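Local coordinates for carbohydrate kinase, pfkB family (Enterococcus faecalis, PDB 3KTN), which probably phosphorylates a sugar acid such as 2-keto-3-deoxygluconate, as a magnesium-binding kinase of the ribokinase-like pfkB family, at residues R14-E19 and F90-G95; A45-E50 and T320-V325; V164-N169 and P192-V197; E206-I211 and Q227-Q232. All coordinates share one frame; numbering follows the deposited sequence.

Contact 1 of 4, residues R14-E19 and F90-G95; sequences RFTPPE and FFAEMG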
# COMPACT_ATOMS: atom_id res chain seq x y z
N ARG A 14 -0.79 0.91 18.75
CA ARG A 14 -1.86 1.70 18.16
C ARG A 14 -2.05 1.21 16.73
O ARG A 14 -1.08 1.12 15.98
CB ARG A 14 -1.55 3.19 18.13
CG ARG A 14 -2.59 3.98 17.33
CD ARG A 14 -2.29 5.47 17.25
NE ARG A 14 -2.96 6.08 16.10
CZ ARG A 14 -3.03 7.38 15.87
NH1 ARG A 14 -2.47 8.24 16.72
NH2 ARG A 14 -3.65 7.84 14.79
N PHE A 15 -3.28 0.89 16.37
CA PHE A 15 -3.59 0.41 15.03
C PHE A 15 -4.42 1.49 14.35
O PHE A 15 -5.45 1.92 14.86
CB PHE A 15 -4.38 -0.89 15.10
CG PHE A 15 -3.62 -2.04 15.69
CD1 PHE A 15 -2.56 -2.62 14.99
CD2 PHE A 15 -3.95 -2.54 16.94
CE1 PHE A 15 -1.85 -3.69 15.52
CE2 PHE A 15 -3.24 -3.61 17.49
CZ PHE A 15 -2.19 -4.19 16.77
N THR A 16 -3.98 1.93 13.17
CA THR A 16 -4.70 2.98 12.47
C THR A 16 -4.86 2.65 11.00
O THR A 16 -3.88 2.31 10.32
CB THR A 16 -3.94 4.31 12.55
OG1 THR A 16 -3.55 4.55 13.91
CG2 THR A 16 -4.81 5.49 12.04
N PRO A 17 -6.10 2.74 10.48
CA PRO A 17 -6.30 2.46 9.05
C PRO A 17 -5.70 3.67 8.33
O PRO A 17 -5.62 4.76 8.90
CB PRO A 17 -7.82 2.41 8.91
CG PRO A 17 -8.31 2.08 10.31
CD PRO A 17 -7.38 2.88 11.19
N PRO A 18 -5.28 3.51 7.07
CA PRO A 18 -4.72 4.70 6.41
C PRO A 18 -5.75 5.79 6.07
O PRO A 18 -6.97 5.57 6.13
CB PRO A 18 -4.04 4.11 5.16
CG PRO A 18 -4.79 2.84 4.90
CD PRO A 18 -5.08 2.29 6.27
N GLU A 19 -5.24 6.98 5.76
CA GLU A 19 -6.06 8.12 5.38
C GLU A 19 -7.14 8.40 6.44
O GLU A 19 -6.80 8.55 7.62
CB GLU A 19 -6.65 7.88 3.99
CG GLU A 19 -5.53 7.65 2.92
CD GLU A 19 -6.05 7.38 1.50
OE1 GLU A 19 -5.48 6.52 0.80
OE2 GLU A 19 -7.01 8.04 1.07
N PHE A 90 -4.92 -0.25 21.14
CA PHE A 90 -6.14 0.45 20.78
C PHE A 90 -6.15 0.73 19.28
O PHE A 90 -5.11 0.79 18.63
CB PHE A 90 -6.30 1.74 21.59
CG PHE A 90 -5.30 2.83 21.25
CD1 PHE A 90 -5.61 3.80 20.30
CD2 PHE A 90 -4.09 2.92 21.93
CE1 PHE A 90 -4.74 4.86 20.05
CE2 PHE A 90 -3.21 3.97 21.68
CZ PHE A 90 -3.54 4.94 20.74
N PHE A 91 -7.36 0.88 18.74
CA PHE A 91 -7.54 1.19 17.34
C PHE A 91 -7.93 2.65 17.27
O PHE A 91 -8.63 3.16 18.15
CB PHE A 91 -8.66 0.33 16.76
CG PHE A 91 -8.29 -1.11 16.60
CD1 PHE A 91 -7.86 -1.61 15.37
CD2 PHE A 91 -8.31 -1.96 17.71
CE1 PHE A 91 -7.46 -2.94 15.24
CE2 PHE A 91 -7.89 -3.29 17.58
CZ PHE A 91 -7.47 -3.78 16.35
N ALA A 92 -7.44 3.35 16.25
CA ALA A 92 -7.76 4.76 16.09
C ALA A 92 -8.22 5.00 14.65
O ALA A 92 -7.43 4.92 13.71
CB ALA A 92 -6.55 5.62 16.42
N GLU A 93 -9.50 5.30 14.49
CA GLU A 93 -10.07 5.57 13.17
C GLU A 93 -10.13 7.09 13.07
O GLU A 93 -10.92 7.72 13.77
CB GLU A 93 -11.47 4.96 13.07
CG GLU A 93 -11.48 3.44 13.06
CD GLU A 93 -12.88 2.86 13.26
OE1 GLU A 93 -13.28 2.68 14.43
OE2 GLU A 93 -13.58 2.60 12.25
N MSE A 94 -9.30 7.67 12.21
CA MSE A 94 -9.22 9.12 12.07
C MSE A 94 -10.48 9.78 11.52
O MSE A 94 -11.00 9.40 10.48
CB MSE A 94 -8.01 9.50 11.21
CG MSE A 94 -6.71 8.88 11.69
SE MSE A 94 -6.37 9.17 13.60
CE MSE A 94 -7.27 7.70 14.32
N GLY A 95 -10.96 10.79 12.25
CA GLY A 95 -12.14 11.52 11.85
C GLY A 95 -11.78 12.63 10.87
O GLY A 95 -10.61 12.82 10.50
O HOH W 1 -8.33 6.06 9.91

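Contact 2 of 4, residues A45-E50 and T320-V325; sequences AHFQLE and TTVKQV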
# COMPACT_ATOMS: atom_id res chain seq x y z
N ALA A 45 13.84 13.16 23.41
CA ALA A 45 15.05 12.61 22.79
C ALA A 45 15.31 13.38 21.49
O ALA A 45 16.45 13.63 21.13
CB ALA A 45 14.87 11.12 22.50
N HIS A 46 14.24 13.76 20.80
CA HIS A 46 14.39 14.53 19.58
C HIS A 46 14.85 15.94 19.89
O HIS A 46 15.35 16.65 19.02
CB HIS A 46 13.08 14.56 18.79
CG HIS A 46 12.92 13.39 17.86
ND1 HIS A 46 12.81 12.09 18.31
CD2 HIS A 46 12.93 13.32 16.51
CE1 HIS A 46 12.76 11.27 17.28
NE2 HIS A 46 12.83 11.99 16.17
N PHE A 47 14.66 16.36 21.14
CA PHE A 47 15.10 17.67 21.58
C PHE A 47 16.54 17.52 22.08
O PHE A 47 17.13 18.46 22.62
CB PHE A 47 14.21 18.21 22.71
CG PHE A 47 12.86 18.72 22.24
CD1 PHE A 47 12.69 19.18 20.94
CD2 PHE A 47 11.79 18.78 23.12
CE1 PHE A 47 11.45 19.72 20.52
CE2 PHE A 47 10.56 19.31 22.72
CZ PHE A 47 10.39 19.78 21.42
N GLN A 48 17.08 16.32 21.90
CA GLN A 48 18.45 15.98 22.27
C GLN A 48 18.79 15.81 23.75
O GLN A 48 19.89 16.13 24.18
CB GLN A 48 19.41 16.98 21.63
CG GLN A 48 19.28 17.04 20.12
CD GLN A 48 20.39 17.83 19.46
OE1 GLN A 48 21.55 17.42 19.48
NE2 GLN A 48 20.04 18.97 18.87
N LEU A 49 17.84 15.31 24.53
CA LEU A 49 18.09 15.05 25.93
C LEU A 49 18.23 13.54 26.02
O LEU A 49 17.74 12.82 25.15
CB LEU A 49 16.92 15.50 26.80
CG LEU A 49 16.60 17.00 26.80
CD1 LEU A 49 15.47 17.27 27.78
CD2 LEU A 49 17.85 17.79 27.19
N GLU A 50 18.91 13.06 27.05
CA GLU A 50 19.07 11.63 27.24
C GLU A 50 17.81 11.13 27.91
O GLU A 50 17.41 11.66 28.95
CB GLU A 50 20.29 11.34 28.11
CG GLU A 50 21.59 11.71 27.44
CD GLU A 50 22.79 11.30 28.27
OE1 GLU A 50 22.91 10.11 28.60
OE2 GLU A 50 23.62 12.19 28.58
N THR A 320 9.29 16.27 16.74
CA THR A 320 9.72 17.63 16.46
C THR A 320 11.11 17.91 17.04
O THR A 320 11.57 17.21 17.93
CB THR A 320 8.73 18.67 17.05
OG1 THR A 320 8.56 18.44 18.46
CG2 THR A 320 7.38 18.56 16.36
N THR A 321 11.77 18.93 16.51
CA THR A 321 13.09 19.31 16.99
C THR A 321 13.04 20.76 17.45
O THR A 321 12.12 21.50 17.08
CB THR A 321 14.15 19.19 15.88
OG1 THR A 321 13.87 20.14 14.85
CG2 THR A 321 14.15 17.79 15.28
N VAL A 322 14.02 21.17 18.25
CA VAL A 322 14.07 22.54 18.75
C VAL A 322 14.14 23.54 17.61
O VAL A 322 13.46 24.56 17.63
CB VAL A 322 15.29 22.75 19.69
CG1 VAL A 322 15.35 24.20 20.17
CG2 VAL A 322 15.19 21.82 20.88
N LYS A 323 14.94 23.23 16.59
CA LYS A 323 15.07 24.12 15.44
C LYS A 323 13.77 24.28 14.67
O LYS A 323 13.43 25.37 14.21
CB LYS A 323 16.17 23.61 14.50
CG LYS A 323 17.57 23.73 15.10
CD LYS A 323 18.65 23.38 14.09
CE LYS A 323 20.04 23.63 14.67
NZ LYS A 323 21.11 23.29 13.69
N GLN A 324 13.02 23.18 14.54
CA GLN A 324 11.76 23.21 13.83
C GLN A 324 10.75 24.11 14.54
O GLN A 324 10.09 24.94 13.91
CB GLN A 324 11.20 21.78 13.70
CG GLN A 324 9.78 21.69 13.17
CD GLN A 324 9.27 20.25 13.13
OE1 GLN A 324 9.47 19.48 14.08
NE2 GLN A 324 8.61 19.88 12.04
N VAL A 325 10.64 23.95 15.85
CA VAL A 325 9.72 24.76 16.65
C VAL A 325 10.11 26.23 16.55
O VAL A 325 9.26 27.09 16.33
CB VAL A 325 9.75 24.33 18.14
CG1 VAL A 325 8.78 25.19 18.94
CG2 VAL A 325 9.40 22.85 18.27
O HOH W 2 16.31 19.11 18.64

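Contact 3 of 4, residues V164-N169 and P192-V197; sequences VCFDFN and PYCDIV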
# COMPACT_ATOMS: atom_id res chain seq x y z
N VAL A 164 10.64 15.25 40.13
CA VAL A 164 9.53 14.36 39.80
C VAL A 164 8.43 15.06 39.01
O VAL A 164 7.95 16.13 39.40
CB VAL A 164 8.92 13.77 41.09
CG1 VAL A 164 7.80 12.80 40.75
CG2 VAL A 164 10.00 13.06 41.90
N CYS A 165 8.05 14.45 37.88
CA CYS A 165 7.01 15.00 37.01
C CYS A 165 5.84 14.03 36.98
O CYS A 165 6.03 12.82 37.07
CB CYS A 165 7.56 15.20 35.60
SG CYS A 165 9.09 16.14 35.58
N PHE A 166 4.64 14.57 36.84
CA PHE A 166 3.44 13.75 36.84
C PHE A 166 2.35 14.36 35.98
O PHE A 166 2.18 15.58 35.95
CB PHE A 166 2.94 13.62 38.28
CG PHE A 166 1.64 12.88 38.42
CD1 PHE A 166 1.59 11.50 38.23
CD2 PHE A 166 0.47 13.55 38.75
CE1 PHE A 166 0.39 10.81 38.38
CE2 PHE A 166 -0.73 12.87 38.90
CZ PHE A 166 -0.77 11.50 38.71
N ASP A 167 1.61 13.51 35.27
CA ASP A 167 0.53 13.98 34.42
C ASP A 167 -0.80 13.39 34.86
O ASP A 167 -0.91 12.20 35.12
CB ASP A 167 0.79 13.61 32.96
CG ASP A 167 0.70 12.11 32.70
OD1 ASP A 167 -0.27 11.67 32.05
OD2 ASP A 167 1.58 11.36 33.17
N PHE A 168 -1.81 14.25 34.95
CA PHE A 168 -3.15 13.82 35.30
C PHE A 168 -3.64 13.07 34.06
O PHE A 168 -3.54 13.59 32.95
CB PHE A 168 -4.06 15.03 35.55
CG PHE A 168 -3.95 15.62 36.93
CD1 PHE A 168 -4.88 15.30 37.92
CD2 PHE A 168 -2.93 16.52 37.25
CE1 PHE A 168 -4.80 15.86 39.20
CE2 PHE A 168 -2.84 17.08 38.52
CZ PHE A 168 -3.77 16.76 39.49
N ASN A 169 -4.15 11.86 34.24
CA ASN A 169 -4.66 11.11 33.10
C ASN A 169 -6.11 10.77 33.40
O ASN A 169 -6.55 9.64 33.24
CB ASN A 169 -3.86 9.82 32.90
CG ASN A 169 -4.06 9.23 31.51
OD1 ASN A 169 -4.14 8.01 31.35
ND2 ASN A 169 -4.12 10.09 30.51
N PRO A 192 2.08 14.73 46.79
CA PRO A 192 3.03 15.29 47.76
C PRO A 192 4.50 15.14 47.34
O PRO A 192 5.38 15.82 47.87
CB PRO A 192 2.72 14.53 49.04
CG PRO A 192 1.24 14.27 48.92
CD PRO A 192 1.12 13.84 47.47
N TYR A 193 4.76 14.25 46.39
CA TYR A 193 6.12 13.99 45.92
C TYR A 193 6.49 14.63 44.59
O TYR A 193 7.64 14.56 44.16
CB TYR A 193 6.34 12.48 45.82
CG TYR A 193 6.18 11.76 47.14
CD1 TYR A 193 7.18 11.81 48.11
CD2 TYR A 193 5.01 11.05 47.42
CE1 TYR A 193 7.03 11.17 49.33
CE2 TYR A 193 4.85 10.41 48.65
CZ TYR A 193 5.86 10.47 49.59
OH TYR A 193 5.71 9.84 50.80
N CYS A 194 5.52 15.25 43.93
CA CYS A 194 5.75 15.86 42.62
C CYS A 194 6.27 17.29 42.65
O CYS A 194 5.96 18.06 43.55
CB CYS A 194 4.46 15.82 41.80
SG CYS A 194 3.72 14.19 41.69
N ASP A 195 7.05 17.63 41.63
CA ASP A 195 7.62 18.97 41.48
C ASP A 195 6.96 19.66 40.29
O ASP A 195 6.63 20.85 40.35
CB ASP A 195 9.13 18.88 41.24
CG ASP A 195 9.87 18.28 42.42
OD1 ASP A 195 9.81 18.87 43.53
OD2 ASP A 195 10.51 17.22 42.25
N ILE A 196 6.76 18.92 39.20
CA ILE A 196 6.14 19.46 37.99
C ILE A 196 4.91 18.63 37.66
O ILE A 196 4.99 17.41 37.52
CB ILE A 196 7.12 19.41 36.80
CG1 ILE A 196 8.40 20.17 37.16
CG2 ILE A 196 6.47 20.02 35.56
CD1 ILE A 196 9.47 20.13 36.09
N VAL A 197 3.77 19.30 37.55
CA VAL A 197 2.52 18.60 37.28
C VAL A 197 1.79 19.12 36.04
O VAL A 197 1.68 20.32 35.83
CB VAL A 197 1.57 18.70 38.49
CG1 VAL A 197 0.28 17.97 38.21
CG2 VAL A 197 2.26 18.13 39.73

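Contact 4 of 4, residues E206-I211 and Q227-Q232; sequences ELLGFI and QRFMSQ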
# COMPACT_ATOMS: atom_id res chain seq x y z
N GLU A 206 -13.22 18.87 39.21
CA GLU A 206 -13.95 17.62 39.01
C GLU A 206 -13.33 16.35 39.60
O GLU A 206 -14.06 15.43 39.96
CB GLU A 206 -14.20 17.39 37.53
CG GLU A 206 -15.24 18.31 36.93
CD GLU A 206 -15.46 18.04 35.46
OE1 GLU A 206 -15.65 16.85 35.10
OE2 GLU A 206 -15.44 19.01 34.67
N LEU A 207 -12.01 16.29 39.68
CA LEU A 207 -11.38 15.10 40.22
C LEU A 207 -10.92 15.26 41.66
O LEU A 207 -11.23 14.43 42.51
CB LEU A 207 -10.18 14.69 39.36
CG LEU A 207 -9.40 13.48 39.90
CD1 LEU A 207 -10.31 12.27 39.97
CD2 LEU A 207 -8.19 13.20 39.02
N LEU A 208 -10.19 16.33 41.93
CA LEU A 208 -9.67 16.59 43.26
C LEU A 208 -10.68 17.31 44.16
O LEU A 208 -10.36 17.71 45.27
CB LEU A 208 -8.38 17.40 43.17
CG LEU A 208 -7.25 16.71 42.39
CD1 LEU A 208 -6.01 17.58 42.42
CD2 LEU A 208 -6.95 15.35 42.98
N GLY A 209 -11.90 17.47 43.65
CA GLY A 209 -12.96 18.11 44.41
C GLY A 209 -12.72 19.53 44.91
O GLY A 209 -13.45 20.01 45.77
N PHE A 210 -11.71 20.21 44.37
CA PHE A 210 -11.44 21.58 44.79
C PHE A 210 -12.65 22.48 44.53
O PHE A 210 -13.44 22.21 43.62
CB PHE A 210 -10.22 22.14 44.06
CG PHE A 210 -8.91 21.84 44.72
CD1 PHE A 210 -8.17 22.85 45.31
CD2 PHE A 210 -8.42 20.54 44.76
CE1 PHE A 210 -6.95 22.58 45.92
CE2 PHE A 210 -7.20 20.25 45.37
CZ PHE A 210 -6.47 21.27 45.95
N ILE A 211 -12.78 23.53 45.33
CA ILE A 211 -13.89 24.47 45.19
C ILE A 211 -13.32 25.87 44.95
O ILE A 211 -12.46 26.35 45.70
CB ILE A 211 -14.78 24.50 46.46
CG1 ILE A 211 -15.36 23.11 46.73
CG2 ILE A 211 -15.90 25.52 46.28
CD1 ILE A 211 -16.33 22.62 45.66
N GLN A 227 -2.98 28.15 42.32
CA GLN A 227 -1.83 28.38 43.18
C GLN A 227 -2.10 27.87 44.60
O GLN A 227 -1.17 27.65 45.37
CB GLN A 227 -1.46 29.86 43.19
CG GLN A 227 -1.08 30.36 41.81
CD GLN A 227 -0.55 31.77 41.82
OE1 GLN A 227 -1.21 32.69 42.32
NE2 GLN A 227 0.64 31.97 41.26
N ARG A 228 -3.37 27.66 44.92
CA ARG A 228 -3.76 27.15 46.22
C ARG A 228 -3.42 25.65 46.20
O ARG A 228 -2.79 25.13 47.12
CB ARG A 228 -5.27 27.35 46.42
CG ARG A 228 -5.71 27.49 47.87
CD ARG A 228 -7.19 27.85 47.94
NE ARG A 228 -8.05 26.70 47.68
CZ ARG A 228 -9.28 26.77 47.18
NH1 ARG A 228 -9.80 27.95 46.87
NH2 ARG A 228 -9.99 25.67 47.00
N PHE A 229 -3.85 24.98 45.13
CA PHE A 229 -3.58 23.55 44.94
C PHE A 229 -2.07 23.32 44.96
O PHE A 229 -1.59 22.35 45.55
CB PHE A 229 -4.18 23.10 43.60
CG PHE A 229 -3.56 21.84 43.04
CD1 PHE A 229 -3.82 20.60 43.61
CD2 PHE A 229 -2.71 21.90 41.94
CE1 PHE A 229 -3.24 19.44 43.10
CE2 PHE A 229 -2.13 20.75 41.41
CZ PHE A 229 -2.40 19.51 41.99
N MSE A 230 -1.33 24.21 44.31
CA MSE A 230 0.12 24.09 44.23
C MSE A 230 0.85 24.24 45.55
O MSE A 230 1.77 23.47 45.84
CB MSE A 230 0.67 25.12 43.25
CG MSE A 230 0.33 24.85 41.80
SE MSE A 230 1.20 26.14 40.67
CE MSE A 230 2.99 25.40 40.69
N SER A 231 0.48 25.24 46.35
CA SER A 231 1.14 25.46 47.63
C SER A 231 0.83 24.31 48.59
O SER A 231 1.66 23.96 49.42
CB SER A 231 0.72 26.80 48.24
OG SER A 231 -0.69 26.90 48.33
N GLN A 232 -0.35 23.73 48.45
CA GLN A 232 -0.74 22.61 49.30
C GLN A 232 0.21 21.42 49.15
O GLN A 232 0.48 20.71 50.12
CB GLN A 232 -2.14 22.14 48.96
CG GLN A 232 -2.58 20.97 49.80
CD GLN A 232 -3.89 20.40 49.33
OE1 GLN A 232 -4.76 21.14 48.88
NE2 GLN A 232 -4.05 19.09 49.46

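Contact 1 of 4, residues R14-E19 and F90-G95
Phe15 is tied to the strand of Phe90 and Phe91 by both of its backbone polar groups: its N donates to Phe90 O at 2.9 Å, and its O accepts from Ala92 N at 2.8 Å, the ladder of two parallel strands. Beside it the extended side chain of Arg14, with CG anti to the backbone N (chi1 172°), runs out along the Phe90, Ala92 and Met94 side of the facing strand. Its NE gives a 2.7 Å hydrogen bond to Thr16 OG1, which lies in the guanidinium plane and so helps fix the rotation of the group. Farther out NH1 and NH2 form salt bridges to Asp316 and Asp274, the latter one of the magnesium site residues. NH2 also approaches the selenium of Met94, modelled as selenomethionine, 3.3 Å from SE. Past the strand ends a water links the segments, donating to Pro17 O and accepting from Met94 N.

Packing differs on the two sides of the sheet. On one, Arg14 CB sits over the face of the Phe90 ring, 4.1 Å from its centroid, and Ala92 CB lies 3.6 Å from Arg14 NE. On the other, the Phe15 and Phe91 rings are near parallel (30°) but slid so far that they barely overlap, with centroids 5.0 Å apart. There Phe15 stacks on Phe15 of the second subunit, and Glu93 forms a salt bridge to Arg61 of that subunit.

The small four-stranded sheet, consistent with the lid of ribokinase-like enzymes, thus turns an aromatic side to its partner subunit and a buried arginine toward the metal site, where the two aspartates probably balance its charge.

Contact 2 of 4, residues A45-E50 and T320-V325
Phe47 reaches from the end of helix 36-46 to the start of helix 322-330, its CG set anti to the carbonyl carbon (chi1 -76°). CB and CG skirt one methyl of Val322, and CD1 is in contact with Val322 CG2 at 3.6 Å; the same CD1 lies near Val322 N. One atom further along, CE1 is 3.6 Å from Thr321 C, which sits at the ring edge near its plane, and it is equally close to Thr320 O. At the tip, CZ meets Thr320 OG1 at 3.7 Å, the two side chains lying side by side and pointing the same way. That hydroxyl is hydrogen-bonded to Asn306, while Tyr288 and Phe302 bring their own rings to Phe47.

Next to it, His46 CB rests 3.2 Å from Thr320 O. No direct hydrogen bond joins the segments; a water does, donating a hydrogen bond to His46 O at 2.7 Å and accepting from Val322 N at 3.1 Å. The helix that starts here carries a capping box: Thr321 OG1 accepts from Gln324 N at 3.2 Å, and a weak bond runs from Thr321 N to Gln324 OE1. The other helix finishes in a Schellman motif at Gln48.

Two helix termini therefore meet here, one closed by a Schellman motif and one by a capping box, with a single water bridging their backbones. The ring of Phe47 packs separately, on Thr320, Thr321 and Val322.

Contact 3 of 4, residues V164-N169 and P192-V197
Val164 O holds two successive N-H groups of the facing segment: Asp195 N at 2.8 Å, tilted from the carbonyl plane, and Ile196 N at 3.0 Å, within it. The amide of the same valine is taken by a side chain instead of a backbone carbonyl, Val164 N donating at 2.9 Å to the anti lone pair of Asp195 OD2. The aspartate, its CG anti to the carbonyl carbon and beside its own N (chi1 -63°), therefore grips both polar groups of Val164. Beyond it the parallel ladder becomes regular, and Phe166 N bonds to Ile196 O at 2.9 Å.

Round these bonds the side chains fall on two faces. On the face of Cys165 and Ile196, Cys165 SG lies 4.0 Å from Ile196 CB. On the other face Cys194 SG presses on Phe166 CB at 3.5 Å and stands obliquely to the ring, a sulfur-aromatic contact 5.0 Å from its centroid. Val197 CG1 reaches the rims of two rings, coming within 3.3 Å of Phe168 CE2. Tyr187 packs against both phenylalanines, edge-to-face with Phe166 and with planes at about 45° to Phe168; its OH is hydrogen-bonded to Asn169 N.

Tyr187 belongs to helix 177-190, the connection of this beta-alpha-beta crossover. In the large central sheet of the ribokinase-like fold, strand 132-135 flanks strand 163-167 and strand 237-245 flanks strand 196-198, while Leu287 of helix 278-291 covers the Cys165 and Ile196 face.

Contact 4 of 4, residues E206-I211 and Q227-Q232
Phe210 and Phe229 are brought together by different chi1 positions. In the loop, Phe210 places CG anti to its carbonyl carbon (-87°); on the helix, Phe229 places CG anti to its backbone N (158°). The result is an offset edge-to-face pair, the edge of Phe229 turned toward the face of Phe210, with planes at 82° and centroids 5.6 Å apart. Phe210 CZ lies near the plane of the Phe229 ring, 3.6 Å from Phe229 CD1. Leu208 comes in across Phe229 at about a right angle, and its CD1 touches Phe229 CE1 at 3.4 Å.

Arg228, bent at chi3, slides past Phe210 in the opposite direction with its guanidinium almost parallel to the ring; NH2 is 3.8 Å from Phe210 CD1. That NH2 donates to Ile211 O at 2.9 Å, the oxygen lying at the guanidinium edge and in its plane, and NH1 adds a weak bond of 3.3 Å to the same oxygen. NH1 has a stronger partner one turn back, a salt bridge to Glu224. Gln232, one turn further on, extends to put OE1 3.4 Å from Phe210 CZ, its amide also close to parallel with the ring.

The loop thus folds back on helix 218-233 with its leucine and aromatic ring turned inward and one backbone carbonyl, that of Ile211, held by Arg228. Glu224 probably offsets the arginine's charge, while the carbonyl of Ile211 accepts from two of its N-H groups and orients the guanidinium; Phe210 packs between the arginine and glutamine side chains and the Phe229 ring.

Contacts 1 and 3 are buried pairings of parallel strands, one in the small four-stranded sheet and one in the large central sheet; contact 2 joins two helix termini, contact 4 a loop and a helix, and both are partly buried. Contact 1 approaches the magnesium ion and another subunit and has salt bridges to outside partners; contact 3 is held by backbone and aspartate bonds. Water bridges the segments in contacts 1 and 2, whereas contact 4 uses an arginine on a carbonyl. Contacts 3 and 4 touch: Phe168 CZ lies 3.8 Å from Leu208 CD1 and 4.0 Å from Phe229 CZ, carrying apolar packing from the sheet to helix 218-233. Contacts 1 and 2 both reach the fourth subunit.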